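Local coordinates for protein 3-carboxy-cis,cis-muconate cycloisomerase (Acinetobacter calcoaceticus, PDB 1Q5N) that belongs to the fumarase/aspartase superfamily of mostly helical, homotetrameric enzymes, at residues Ala127-Thr139 / Ala174-Lys188. Residues are numbered along the deposited sequence; the frame is centred on the assembly and turned at random.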
ATOM      1  N   ALA A 127      -2.940  26.271   3.570  1.00 32.73           N
ATOM      2  CA  ALA A 127      -2.927  27.618   2.996  1.00 33.14           C
ATOM      3  C   ALA A 127      -1.793  27.667   1.976  1.00 32.67           C
ATOM      4  O   ALA A 127      -1.970  28.153   0.875  1.00 33.27           O
ATOM      5  CB  ALA A 127      -2.706  28.727   4.130  1.00 27.10           C
ATOM      6  N   ILE A 128      -0.623  27.167   2.349  1.00 33.92           N
ATOM      7  CA  ILE A 128       0.498  27.148   1.422  1.00 34.25           C
ATOM      8  C   ILE A 128       0.208  26.252   0.213  1.00 35.84           C
ATOM      9  O   ILE A 128       0.414  26.688  -0.918  1.00 37.51           O
ATOM     10  CB  ILE A 128       1.775  26.653   2.099  1.00 34.95           C
ATOM     11  CG1 ILE A 128       2.263  27.709   3.075  1.00 35.46           C
ATOM     12  CG2 ILE A 128       2.887  26.369   1.049  1.00 32.96           C
ATOM     13  CD1 ILE A 128       3.352  27.172   3.952  1.00 37.06           C
ATOM     14  N   VAL A 129      -0.298  25.028   0.429  1.00 34.93           N
ATOM     15  CA  VAL A 129      -0.577  24.121  -0.683  1.00 33.44           C
ATOM     16  C   VAL A 129      -1.633  24.726  -1.595  1.00 33.73           C
ATOM     17  O   VAL A 129      -1.526  24.650  -2.830  1.00 33.44           O
ATOM     18  CB  VAL A 129      -1.054  22.721  -0.172  1.00 34.20           C
ATOM     19  CG1 VAL A 129      -1.773  21.962  -1.274  1.00 31.70           C
ATOM     20  CG2 VAL A 129       0.131  21.930   0.309  1.00 33.53           C
ATOM     21  N   GLN A 130      -2.642  25.357  -0.997  1.00 33.64           N
ATOM     22  CA  GLN A 130      -3.704  25.941  -1.805  1.00 33.67           C
ATOM     23  C   GLN A 130      -3.124  27.063  -2.675  1.00 34.74           C
ATOM     24  O   GLN A 130      -3.438  27.198  -3.859  1.00 34.63           O
ATOM     25  CB  GLN A 130      -4.825  26.493  -0.921  1.00 34.21           C
ATOM     26  CG  GLN A 130      -5.873  27.238  -1.721  1.00 35.75           C
ATOM     27  CD  GLN A 130      -7.164  27.435  -0.973  1.00 42.45           C
ATOM     28  OE1 GLN A 130      -7.198  27.477   0.266  1.00 42.06           O
ATOM     29  NE2 GLN A 130      -8.264  27.563  -1.729  1.00 46.34           N
ATOM     30  N   ASN A 131      -2.262  27.869  -2.090  1.00 34.36           N
ATOM     31  CA  ASN A 131      -1.703  28.920  -2.881  1.00 36.25           C
ATOM     32  C   ASN A 131      -0.818  28.338  -4.013  1.00 35.06           C
ATOM     33  O   ASN A 131      -0.794  28.886  -5.109  1.00 34.59           O
ATOM     34  CB  ASN A 131      -0.910  29.879  -2.001  1.00 38.00           C
ATOM     35  CG  ASN A 131      -0.397  31.065  -2.790  1.00 45.81           C
ATOM     36  OD1 ASN A 131       0.810  31.328  -2.809  1.00 49.34           O
ATOM     37  ND2 ASN A 131      -1.313  31.782  -3.489  1.00 47.46           N
ATOM     38  N   GLN A 132      -0.101  27.243  -3.759  1.00 33.51           N
ATOM     39  CA  GLN A 132       0.717  26.634  -4.817  1.00 33.42           C
ATOM     40  C   GLN A 132      -0.202  26.131  -5.933  1.00 33.17           C
ATOM     41  O   GLN A 132       0.062  26.334  -7.098  1.00 32.81           O
ATOM     42  CB  GLN A 132       1.506  25.467  -4.284  1.00 33.57           C
ATOM     43  CG  GLN A 132       2.558  25.847  -3.277  1.00 32.99           C
ATOM     44  CD  GLN A 132       3.249  24.600  -2.732  1.00 35.46           C
ATOM     45  OE1 GLN A 132       2.605  23.781  -2.097  1.00 36.04           O
ATOM     46  NE2 GLN A 132       4.551  24.449  -2.988  1.00 35.10           N
ATOM     47  N   VAL A 133      -1.319  25.509  -5.578  1.00 33.69           N
ATOM     48  CA  VAL A 133      -2.215  25.015  -6.617  1.00 33.66           C
ATOM     49  C   VAL A 133      -2.783  26.173  -7.452  1.00 35.99           C
ATOM     50  O   VAL A 133      -2.933  26.053  -8.674  1.00 35.06           O
ATOM     51  CB  VAL A 133      -3.361  24.214  -6.017  1.00 31.95           C
ATOM     52  CG1 VAL A 133      -4.396  23.909  -7.075  1.00 29.82           C
ATOM     53  CG2 VAL A 133      -2.799  22.942  -5.397  1.00 31.79           C
ATOM     54  N   GLN A 134      -3.110  27.277  -6.774  1.00 35.73           N
ATOM     55  CA  GLN A 134      -3.653  28.461  -7.401  1.00 34.99           C
ATOM     56  C   GLN A 134      -2.621  29.000  -8.441  1.00 34.62           C
ATOM     57  O   GLN A 134      -2.996  29.342  -9.548  1.00 32.15           O
ATOM     58  CB  GLN A 134      -3.918  29.515  -6.309  1.00 39.09           C
ATOM     59  CG  GLN A 134      -4.506  30.813  -6.799  1.00 44.48           C
ATOM     60  CD  GLN A 134      -5.903  30.615  -7.420  1.00 49.05           C
ATOM     61  OE1 GLN A 134      -6.810  30.074  -6.776  1.00 51.84           O
ATOM     62  NE2 GLN A 134      -6.077  31.063  -8.672  1.00 50.72           N
ATOM     63  N   GLN A 135      -1.346  29.099  -8.074  1.00 32.55           N
ATOM     64  CA  GLN A 135      -0.348  29.564  -9.021  1.00 34.65           C
ATOM     65  C   GLN A 135      -0.152  28.572 -10.184  1.00 35.12           C
ATOM     66  O   GLN A 135       0.052  28.997 -11.330  1.00 35.25           O
ATOM     67  CB  GLN A 135       0.994  29.767  -8.348  1.00 36.15           C
ATOM     68  CG  GLN A 135       0.996  30.867  -7.412  1.00 41.58           C
ATOM     69  CD  GLN A 135       2.340  30.987  -6.796  1.00 46.72           C
ATOM     70  OE1 GLN A 135       3.263  31.537  -7.411  1.00 52.86           O
ATOM     71  NE2 GLN A 135       2.494  30.452  -5.584  1.00 47.49           N
ATOM     72  N   CYS A 136      -0.169  27.266  -9.876  1.00 32.17           N
ATOM     73  CA  CYS A 136      -0.050  26.253 -10.906  1.00 31.50           C
ATOM     74  C   CYS A 136      -1.225  26.435 -11.867  1.00 29.79           C
ATOM     75  O   CYS A 136      -1.033  26.405 -13.077  1.00 29.12           O
ATOM     76  CB  CYS A 136      -0.073  24.812 -10.316  1.00 29.01           C
ATOM     77  SG  CYS A 136       1.506  24.331  -9.603  1.00 31.78           S
ATOM     78  N   TYR A 137      -2.432  26.604 -11.334  1.00 29.25           N
ATOM     79  CA  TYR A 137      -3.628  26.799 -12.172  1.00 30.62           C
ATOM     80  C   TYR A 137      -3.483  28.024 -13.125  1.00 34.01           C
ATOM     81  O   TYR A 137      -3.678  27.926 -14.345  1.00 34.63           O
ATOM     82  CB  TYR A 137      -4.824  26.988 -11.270  1.00 28.12           C
ATOM     83  CG  TYR A 137      -6.151  27.209 -11.973  1.00 29.97           C
ATOM     84  CD1 TYR A 137      -6.567  26.370 -13.002  1.00 28.91           C
ATOM     85  CD2 TYR A 137      -7.051  28.179 -11.503  1.00 30.55           C
ATOM     86  CE1 TYR A 137      -7.816  26.456 -13.526  1.00 30.26           C
ATOM     87  CE2 TYR A 137      -8.338  28.281 -12.026  1.00 32.29           C
ATOM     88  CZ  TYR A 137      -8.719  27.421 -13.025  1.00 33.36           C
ATOM     89  OH  TYR A 137     -10.021  27.467 -13.482  1.00 35.07           O
ATOM     90  N   GLU A 138      -3.129  29.164 -12.545  1.00 35.74           N
ATOM     91  CA  GLU A 138      -2.952  30.411 -13.280  1.00 38.13           C
ATOM     92  C   GLU A 138      -1.927  30.247 -14.375  1.00 36.88           C
ATOM     93  O   GLU A 138      -2.202  30.577 -15.543  1.00 33.97           O
ATOM     94  CB  GLU A 138      -2.518  31.540 -12.336  1.00 39.12           C
ATOM     95  CG  GLU A 138      -3.740  32.078 -11.632  1.00 47.60           C
ATOM     96  CD  GLU A 138      -3.419  33.099 -10.552  1.00 52.41           C
ATOM     97  OE1 GLU A 138      -2.214  33.340 -10.247  1.00 55.71           O
ATOM     98  OE2 GLU A 138      -4.393  33.647  -9.999  1.00 55.18           O
ATOM     99  N   THR A 139      -0.753  29.761 -13.985  1.00 35.35           N
ATOM    100  CA  THR A 139       0.302  29.525 -14.944  1.00 35.83           C
ATOM    101  C   THR A 139      -0.156  28.501 -16.037  1.00 36.20           C
ATOM    102  O   THR A 139       0.063  28.735 -17.227  1.00 36.76           O
ATOM    103  CB  THR A 139       1.556  29.054 -14.224  1.00 37.28           C
ATOM    104  OG1 THR A 139       1.872  29.998 -13.193  1.00 39.43           O
ATOM    105  CG2 THR A 139       2.720  28.938 -15.173  1.00 35.54           C
ATOM    106  N   ALA A 174      -4.848  22.264 -16.315  1.00 32.25           N
ATOM    107  CA  ALA A 174      -5.428  23.418 -15.653  1.00 31.02           C
ATOM    108  C   ALA A 174      -6.751  23.018 -15.021  1.00 30.55           C
ATOM    109  O   ALA A 174      -6.998  23.261 -13.849  1.00 30.70           O
ATOM    110  CB  ALA A 174      -5.642  24.575 -16.664  1.00 31.47           C
ATOM    111  N   SER A 175      -7.613  22.409 -15.808  1.00 29.72           N
ATOM    112  CA  SER A 175      -8.915  22.012 -15.293  1.00 29.33           C
ATOM    113  C   SER A 175      -8.757  21.021 -14.093  1.00 30.69           C
ATOM    114  O   SER A 175      -9.578  21.023 -13.169  1.00 31.34           O
ATOM    115  CB  SER A 175      -9.723  21.396 -16.453  1.00 28.97           C
ATOM    116  OG  SER A 175     -11.032  21.050 -16.075  1.00 31.79           O
ATOM    117  N   ALA A 176      -7.706  20.191 -14.105  1.00 29.09           N
ATOM    118  CA  ALA A 176      -7.503  19.254 -13.009  1.00 29.22           C
ATOM    119  C   ALA A 176      -7.122  20.094 -11.760  1.00 29.95           C
ATOM    120  O   ALA A 176      -7.581  19.830 -10.639  1.00 28.99           O
ATOM    121  CB  ALA A 176      -6.395  18.255 -13.351  1.00 26.84           C
ATOM    122  N   PHE A 177      -6.286  21.108 -11.945  1.00 29.47           N
ATOM    123  CA  PHE A 177      -5.935  21.939 -10.806  1.00 31.75           C
ATOM    124  C   PHE A 177      -7.185  22.677 -10.253  1.00 34.04           C
ATOM    125  O   PHE A 177      -7.339  22.828  -9.028  1.00 34.24           O
ATOM    126  CB  PHE A 177      -4.864  22.952 -11.178  1.00 30.31           C
ATOM    127  CG  PHE A 177      -3.512  22.366 -11.297  1.00 30.72           C
ATOM    128  CD1 PHE A 177      -2.984  21.585 -10.249  1.00 30.89           C
ATOM    129  CD2 PHE A 177      -2.714  22.649 -12.389  1.00 30.29           C
ATOM    130  CE1 PHE A 177      -1.649  21.108 -10.268  1.00 29.35           C
ATOM    131  CE2 PHE A 177      -1.357  22.176 -12.431  1.00 31.47           C
ATOM    132  CZ  PHE A 177      -0.831  21.404 -11.354  1.00 28.77           C
ATOM    133  N   LYS A 178      -8.077  23.106 -11.145  1.00 33.42           N
ATOM    134  CA  LYS A 178      -9.262  23.789 -10.685  1.00 34.71           C
ATOM    135  C   LYS A 178     -10.115  22.838  -9.844  1.00 32.45           C
ATOM    136  O   LYS A 178     -10.633  23.239  -8.818  1.00 32.26           O
ATOM    137  CB  LYS A 178     -10.015  24.400 -11.889  1.00 36.38           C
ATOM    138  CG  LYS A 178     -11.420  23.987 -12.084  1.00 41.27           C
ATOM    139  CD  LYS A 178     -12.427  24.824 -11.339  1.00 41.03           C
ATOM    140  CE  LYS A 178     -13.793  24.157 -11.572  1.00 42.25           C
ATOM    141  NZ  LYS A 178     -14.894  24.758 -10.732  1.00 42.78           N
ATOM    142  N   ARG A 179     -10.249  21.574 -10.240  1.00 32.31           N
ATOM    143  CA  ARG A 179     -11.034  20.645  -9.408  1.00 31.29           C
ATOM    144  C   ARG A 179     -10.346  20.436  -8.017  1.00 31.26           C
ATOM    145  O   ARG A 179     -11.015  20.191  -7.002  1.00 32.11           O
ATOM    146  CB  ARG A 179     -11.247  19.309 -10.137  1.00 29.68           C
ATOM    147  CG  ARG A 179     -12.168  19.407 -11.302  1.00 28.73           C
ATOM    148  CD  ARG A 179     -12.496  18.016 -11.842  1.00 30.08           C
ATOM    149  NE  ARG A 179     -11.333  17.313 -12.433  1.00 31.46           N
ATOM    150  CZ  ARG A 179     -10.797  17.583 -13.631  1.00 31.39           C
ATOM    151  NH1 ARG A 179     -11.290  18.548 -14.394  1.00 31.73           N
ATOM    152  NH2 ARG A 179      -9.797  16.856 -14.103  1.00 31.40           N
ATOM    153  N   ASP A 180      -9.021  20.560  -7.969  1.00 30.25           N
ATOM    154  CA  ASP A 180      -8.319  20.452  -6.712  1.00 32.58           C
ATOM    155  C   ASP A 180      -8.633  21.657  -5.811  1.00 34.35           C
ATOM    156  O   ASP A 180      -8.771  21.514  -4.588  1.00 34.41           O
ATOM    157  CB  ASP A 180      -6.813  20.390  -6.923  1.00 32.24           C
ATOM    158  CG  ASP A 180      -6.369  19.078  -7.542  1.00 33.06           C
ATOM    159  OD1 ASP A 180      -7.054  18.046  -7.325  1.00 30.46           O
ATOM    160  OD2 ASP A 180      -5.322  19.079  -8.234  1.00 31.41           O
ATOM    161  N   LEU A 181      -8.689  22.838  -6.416  1.00 33.65           N
ATOM    162  CA  LEU A 181      -9.032  24.048  -5.687  1.00 34.78           C
ATOM    163  C   LEU A 181     -10.465  23.875  -5.100  1.00 33.75           C
ATOM    164  O   LEU A 181     -10.721  24.239  -3.967  1.00 35.40           O
ATOM    165  CB  LEU A 181      -8.984  25.246  -6.629  1.00 33.01           C
ATOM    166  CG  LEU A 181      -7.838  26.245  -6.548  1.00 36.23           C
ATOM    167  CD1 LEU A 181      -6.692  25.855  -5.660  1.00 33.92           C
ATOM    168  CD2 LEU A 181      -7.393  26.469  -7.959  1.00 37.37           C
ATOM    169  N   ASP A 182     -11.372  23.278  -5.855  1.00 31.92           N
ATOM    170  CA  ASP A 182     -12.703  23.078  -5.352  1.00 32.64           C
ATOM    171  C   ASP A 182     -12.709  22.087  -4.171  1.00 33.93           C
ATOM    172  O   ASP A 182     -13.432  22.278  -3.170  1.00 34.13           O
ATOM    173  CB  ASP A 182     -13.627  22.539  -6.444  1.00 33.79           C
ATOM    174  CG  ASP A 182     -13.930  23.569  -7.570  1.00 37.30           C
ATOM    175  OD1 ASP A 182     -13.678  24.791  -7.405  1.00 38.66           O
ATOM    176  OD2 ASP A 182     -14.447  23.129  -8.631  1.00 38.49           O
ATOM    177  N   ARG A 183     -11.935  21.012  -4.306  1.00 31.69           N
ATOM    178  CA  ARG A 183     -11.877  20.009  -3.251  1.00 31.65           C
ATOM    179  C   ARG A 183     -11.333  20.597  -1.956  1.00 30.58           C
ATOM    180  O   ARG A 183     -11.876  20.340  -0.885  1.00 29.25           O
ATOM    181  CB  ARG A 183     -10.988  18.850  -3.668  1.00 29.30           C
ATOM    182  CG  ARG A 183     -11.634  17.945  -4.670  1.00 29.36           C
ATOM    183  CD  ARG A 183     -10.641  16.848  -5.110  1.00 28.89           C
ATOM    184  NE  ARG A 183     -11.240  16.098  -6.204  1.00 31.70           N
ATOM    185  CZ  ARG A 183     -10.762  16.090  -7.448  1.00 31.05           C
ATOM    186  NH1 ARG A 183      -9.660  16.785  -7.759  1.00 27.61           N
ATOM    187  NH2 ARG A 183     -11.412  15.403  -8.386  1.00 30.04           N
ATOM    188  N   ILE A 184     -10.276  21.390  -2.075  1.00 31.31           N
ATOM    189  CA  ILE A 184      -9.676  22.019  -0.905  1.00 35.04           C
ATOM    190  C   ILE A 184     -10.717  22.937  -0.201  1.00 37.91           C
ATOM    191  O   ILE A 184     -10.901  22.843   1.009  1.00 39.41           O
ATOM    192  CB  ILE A 184      -8.429  22.845  -1.291  1.00 33.54           C
ATOM    193  CG1 ILE A 184      -7.278  21.895  -1.617  1.00 33.77           C
ATOM    194  CG2 ILE A 184      -8.082  23.833  -0.167  1.00 32.67           C
ATOM    195  CD1 ILE A 184      -5.993  22.553  -1.999  1.00 33.37           C
ATOM    196  N   ASN A 185     -11.423  23.774  -0.962  1.00 37.83           N
ATOM    197  CA  ASN A 185     -12.379  24.668  -0.340  1.00 38.97           C
ATOM    198  C   ASN A 185     -13.530  23.921   0.294  1.00 38.42           C
ATOM    199  O   ASN A 185     -14.005  24.331   1.344  1.00 38.92           O
ATOM    200  CB  ASN A 185     -12.921  25.718  -1.341  1.00 39.37           C
ATOM    201  CG  ASN A 185     -11.890  26.805  -1.647  1.00 42.94           C
ATOM    202  OD1 ASN A 185     -11.202  27.311  -0.740  1.00 41.52           O
ATOM    203  ND2 ASN A 185     -11.767  27.163  -2.926  1.00 43.30           N
ATOM    204  N   ALA A 186     -13.985  22.845  -0.346  1.00 36.83           N
ATOM    205  CA  ALA A 186     -15.099  22.081   0.175  1.00 35.52           C
ATOM    206  C   ALA A 186     -14.863  21.308   1.477  1.00 36.20           C
ATOM    207  O   ALA A 186     -15.817  20.998   2.145  1.00 39.11           O
ATOM    208  CB  ALA A 186     -15.591  21.118  -0.883  1.00 35.40           C
ATOM    209  N   ILE A 187     -13.628  20.989   1.853  1.00 35.43           N
ATOM    210  CA  ILE A 187     -13.405  20.223   3.086  1.00 34.62           C
ATOM    211  C   ILE A 187     -13.068  21.092   4.299  1.00 33.64           C
ATOM    212  O   ILE A 187     -13.126  20.636   5.444  1.00 33.20           O
ATOM    213  CB  ILE A 187     -12.215  19.194   2.933  1.00 32.42           C
ATOM    214  CG1 ILE A 187     -10.880  19.943   2.816  1.00 30.77           C
ATOM    215  CG2 ILE A 187     -12.430  18.319   1.739  1.00 32.46           C
ATOM    216  CD1 ILE A 187      -9.696  19.003   2.940  1.00 36.27           C
ATOM    217  N   LYS A 188     -12.660  22.321   4.055  1.00 34.13           N
ATOM    218  CA  LYS A 188     -12.268  23.174   5.188  1.00 36.32           C
ATOM    219  C   LYS A 188     -13.205  23.218   6.397  1.00 36.72           C
ATOM    220  O   LYS A 188     -12.766  23.015   7.528  1.00 36.50           O
ATOM    221  CB  LYS A 188     -12.009  24.594   4.707  1.00 36.91           C
ATOM    222  CG  LYS A 188     -10.656  24.802   4.066  1.00 40.94           C
ATOM    223  CD  LYS A 188     -10.700  26.090   3.280  1.00 42.91           C
ATOM    224  CE  LYS A 188      -9.340  26.600   2.939  1.00 42.40           C
ATOM    225  NZ  LYS A 188      -9.500  27.719   1.945  1.00 44.24           N
TER
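Y137 lays its ring along K178 and the backbone of A174, a worked example of how two helical segments, 127-139 and 174-188, pack nearly antiparallel (152° between directions, axes 8.7 Å apart at closest) through knobs-into-holes. Followed outward, the tyrosine first sets CB against F177 CB at 4.0 Å. With CG anti to the backbone N (chi1 180°), the ring then swings across to the other helix. CD2 meets L181 CD2, while CD1 lies 3.3 Å from A174 O; CE1 touches K178 CB at 3.4 Å, and CZ and OH continue along that lysine, whose CA stands over one ring face. A174, F177, K178 and L181 thus form the hole for this knob.

L181 is the complementary knob, entering between Q130, V133, Q134 and Y137; its CD1 is pressed to 3.3 Å from V133 CG1, closer than usual for two carbons. Next to this, C136 CB sits over one face of the F177 ring in a CH-pi contact, 3.8 Å from the centroid and 18° off the normal, with SG lying obliquely to the same ring.

The polar end is a small network. The extended Q130 chain runs out past I184 CG2, and Q130 OE1 accepts a hydrogen bond from K188 NZ at 2.9 Å on an in-plane lone pair. Q130 NE2 donates to N185 OD1 at 3.1 Å, arriving above that carbonyl plane. These two bonds fix the turn of the Q130 amide, and K188 NZ, donating also to N185 OD1, ties the two partners together.

The pair belongs to helices 110-146 and 166-191, joined through three short strands and part of the superfamily's long central bundle. Helix 235-261 covers F177 and D180, helix 323-351 flanks Q132 and Q135, and R179 and R183 form salt bridges with D235 of a second subunit.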